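PDB 4ZCF: type III restriction-modification enzyme EcoP15I Mod subunit from Escherichia coli, which methylates the second adenine of the DNA site 5'-CAGCAG-3' at N6, using S-adenosyl-L-methionine, and joins the Res subunit for DNA restriction. Local coordinates for residues 482-487 and 491-496. Residues are numbered along the deposited sequence; the frame is centred on the assembly and turned at random.
Sequences HGYNTI and TKERLI
Tyr484 lays the CE1 side of its ring and its hydroxyl against the aliphatic part of Glu493. CE1 of Tyr484 lies 3.8 Å from CB of Glu493, and OH of Tyr484 comes within 3.4 Å of CG of Glu493. The ring meets these methylenes at a slant, and its plane is turned 41° from that of the carboxylate. Glu493 suits the place because its chain has two parts: CG stands anti to the backbone N (chi1 179°), which carries it to the tyrosine hydroxyl, while a bend at chi2 turns the carboxylate onward, where OE2 forms a salt bridge with Arg497. Tyr484 also touches Asp489, Leu490 and Arg497, so the ring rests along one flank of the helix that its own loop leads into. With an alanine here the ring and hydroxyl are gone, which is likely to uncover CB and CG of Glu493 and take a packing neighbour from Arg497.

Nearer the start of the helix, Thr491 meets the carbonyl oxygen of Ile487 with both its amide N and its hydroxyl. The amide N of Thr491 donates to O of Ile487 at 3.0 Å, an ordinary i to i+4 bond. OG1 of Thr491, set beside its own backbone N, also lies 2.9 Å from that oxygen; O of Gly443 is a second, weaker candidate for the one proton, so this bond is not settled. A threonine fits this buried spot, since its hydroxyl can turn to main-chain oxygens while the side chain packs on Leu97 and Gln468. Thr486 stands at the N-cap position, its N bonded to OD2 of Asp489 and its OG1 to OD1 of Asp470. The whole is the N-terminal end of a helix with the preceding loop folded back onto its first turns, here in the beta-alpha-beta crossover that joins parallel strands 461-468 and 508-514, with strand 96-99 between them, in the Rossmann-like methyltransferase sheet.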
loop_
_atom_site.group_PDB
_atom_site.type_symbol
_atom_site.label_atom_id
_atom_site.label_comp_id
_atom_site.label_asym_id
_atom_site.label_seq_id
_atom_site.Cartn_x
_atom_site.Cartn_y
_atom_site.Cartn_z
ATOM N N HIS A 482 6.840 -41.135 -8.788
ATOM C CA HIS A 482 8.257 -40.883 -9.058
ATOM C C HIS A 482 9.125 -40.754 -7.796
ATOM O O HIS A 482 10.343 -40.616 -7.900
ATOM C CB HIS A 482 8.437 -39.696 -10.009
ATOM C CG HIS A 482 8.165 -40.038 -11.443
ATOM N ND1 HIS A 482 6.872 -40.176 -11.924
ATOM C CD2 HIS A 482 9.031 -40.233 -12.465
ATOM C CE1 HIS A 482 6.992 -40.452 -13.212
ATOM N NE2 HIS A 482 8.271 -40.488 -13.588
ATOM N N GLY A 483 8.496 -40.835 -6.623
ATOM C CA GLY A 483 9.194 -40.769 -5.342
ATOM C C GLY A 483 9.137 -39.433 -4.633
ATOM O O GLY A 483 9.832 -39.235 -3.628
ATOM N N TYR A 484 8.314 -38.502 -5.148
ATOM C CA TYR A 484 8.122 -37.190 -4.530
ATOM C C TYR A 484 6.852 -37.269 -3.685
ATOM O O TYR A 484 5.744 -37.122 -4.213
ATOM C CB TYR A 484 8.026 -36.084 -5.588
ATOM C CG TYR A 484 9.192 -36.043 -6.550
ATOM C CD1 TYR A 484 10.372 -35.388 -6.216
ATOM C CD2 TYR A 484 9.083 -36.579 -7.828
ATOM C CE1 TYR A 484 11.435 -35.307 -7.115
ATOM C CE2 TYR A 484 10.138 -36.510 -8.731
ATOM C CZ TYR A 484 11.316 -35.875 -8.370
ATOM O OH TYR A 484 12.371 -35.823 -9.246
ATOM N N ASN A 485 7.023 -37.573 -2.381
ATOM C CA ASN A 485 5.927 -37.739 -1.418
ATOM C C ASN A 485 5.321 -36.412 -0.937
ATOM O O ASN A 485 4.200 -36.426 -0.423
ATOM C CB ASN A 485 6.351 -38.627 -0.225
ATOM C CG ASN A 485 6.982 -39.941 -0.630
ATOM O OD1 ASN A 485 6.329 -40.839 -1.184
ATOM N ND2 ASN A 485 8.278 -40.068 -0.389
ATOM N N THR A 486 6.066 -35.277 -1.067
ATOM C CA THR A 486 5.595 -33.924 -0.708
ATOM C C THR A 486 5.867 -32.922 -1.838
ATOM O O THR A 486 6.780 -33.148 -2.634
ATOM C CB THR A 486 6.109 -33.441 0.678
ATOM O OG1 THR A 486 7.509 -33.153 0.656
ATOM C CG2 THR A 486 5.783 -34.400 1.808
ATOM N N ILE A 487 5.066 -31.818 -1.911
ATOM C CA ILE A 487 5.211 -30.730 -2.908
ATOM C C ILE A 487 6.592 -30.092 -2.726
ATOM O O ILE A 487 7.194 -29.628 -3.698
ATOM C CB ILE A 487 4.100 -29.623 -2.812
ATOM C CG1 ILE A 487 2.712 -30.142 -2.391
ATOM C CG2 ILE A 487 4.044 -28.720 -4.089
ATOM C CD1 ILE A 487 1.915 -30.999 -3.456
ATOM N N THR A 491 9.620 -29.181 -5.428
ATOM C CA THR A 491 10.111 -27.807 -5.386
ATOM C C THR A 491 11.612 -27.814 -5.236
ATOM O O THR A 491 12.273 -27.148 -6.021
ATOM C CB THR A 491 9.384 -26.995 -4.292
ATOM O OG1 THR A 491 7.990 -27.023 -4.585
ATOM C CG2 THR A 491 9.879 -25.545 -4.190
ATOM N N LYS A 492 12.148 -28.559 -4.242
ATOM C CA LYS A 492 13.596 -28.678 -3.977
ATOM C C LYS A 492 14.322 -29.183 -5.232
ATOM O O LYS A 492 15.287 -28.549 -5.662
ATOM C CB LYS A 492 13.854 -29.598 -2.763
ATOM C CG LYS A 492 15.339 -29.819 -2.415
ATOM C CD LYS A 492 15.460 -30.935 -1.361
ATOM C CE LYS A 492 16.866 -31.088 -0.829
ATOM N NZ LYS A 492 16.935 -32.131 0.225
ATOM N N GLU A 493 13.798 -30.263 -5.851
ATOM C CA GLU A 493 14.317 -30.848 -7.082
ATOM C C GLU A 493 14.287 -29.885 -8.263
ATOM O O GLU A 493 15.273 -29.837 -9.008
ATOM C CB GLU A 493 13.584 -32.165 -7.426
ATOM C CG GLU A 493 14.034 -32.860 -8.715
ATOM C CD GLU A 493 15.443 -33.433 -8.814
ATOM O OE1 GLU A 493 16.360 -32.940 -8.118
ATOM O OE2 GLU A 493 15.640 -34.351 -9.643
ATOM N N ARG A 494 13.180 -29.112 -8.437
ATOM C CA ARG A 494 13.050 -28.146 -9.547
ATOM C C ARG A 494 14.125 -27.091 -9.486
ATOM O O ARG A 494 14.593 -26.644 -10.533
ATOM C CB ARG A 494 11.669 -27.454 -9.568
ATOM C CG ARG A 494 11.387 -26.772 -10.893
ATOM C CD ARG A 494 11.480 -25.246 -10.931
ATOM N NE ARG A 494 10.113 -24.747 -11.096
ATOM C CZ ARG A 494 9.701 -23.844 -11.974
ATOM N NH1 ARG A 494 10.569 -23.212 -12.743
ATOM N NH2 ARG A 494 8.418 -23.532 -12.052
ATOM N N LEU A 495 14.470 -26.647 -8.264
ATOM C CA LEU A 495 15.486 -25.623 -8.028
ATOM C C LEU A 495 16.869 -26.198 -8.249
ATOM O O LEU A 495 17.720 -25.514 -8.792
ATOM C CB LEU A 495 15.336 -25.069 -6.612
ATOM C CG LEU A 495 14.339 -23.942 -6.361
ATOM C CD1 LEU A 495 12.986 -24.264 -6.910
ATOM C CD2 LEU A 495 14.213 -23.665 -4.879
ATOM N N ILE A 496 17.092 -27.467 -7.849
ATOM C CA ILE A 496 18.347 -28.200 -8.079
ATOM C C ILE A 496 18.615 -28.252 -9.594
ATOM O O ILE A 496 19.696 -27.850 -10.035
ATOM C CB ILE A 496 18.328 -29.611 -7.417
ATOM C CG1 ILE A 496 18.617 -29.498 -5.892
ATOM C CG2 ILE A 496 19.330 -30.578 -8.117
ATOM C CD1 ILE A 496 18.214 -30.724 -5.087
#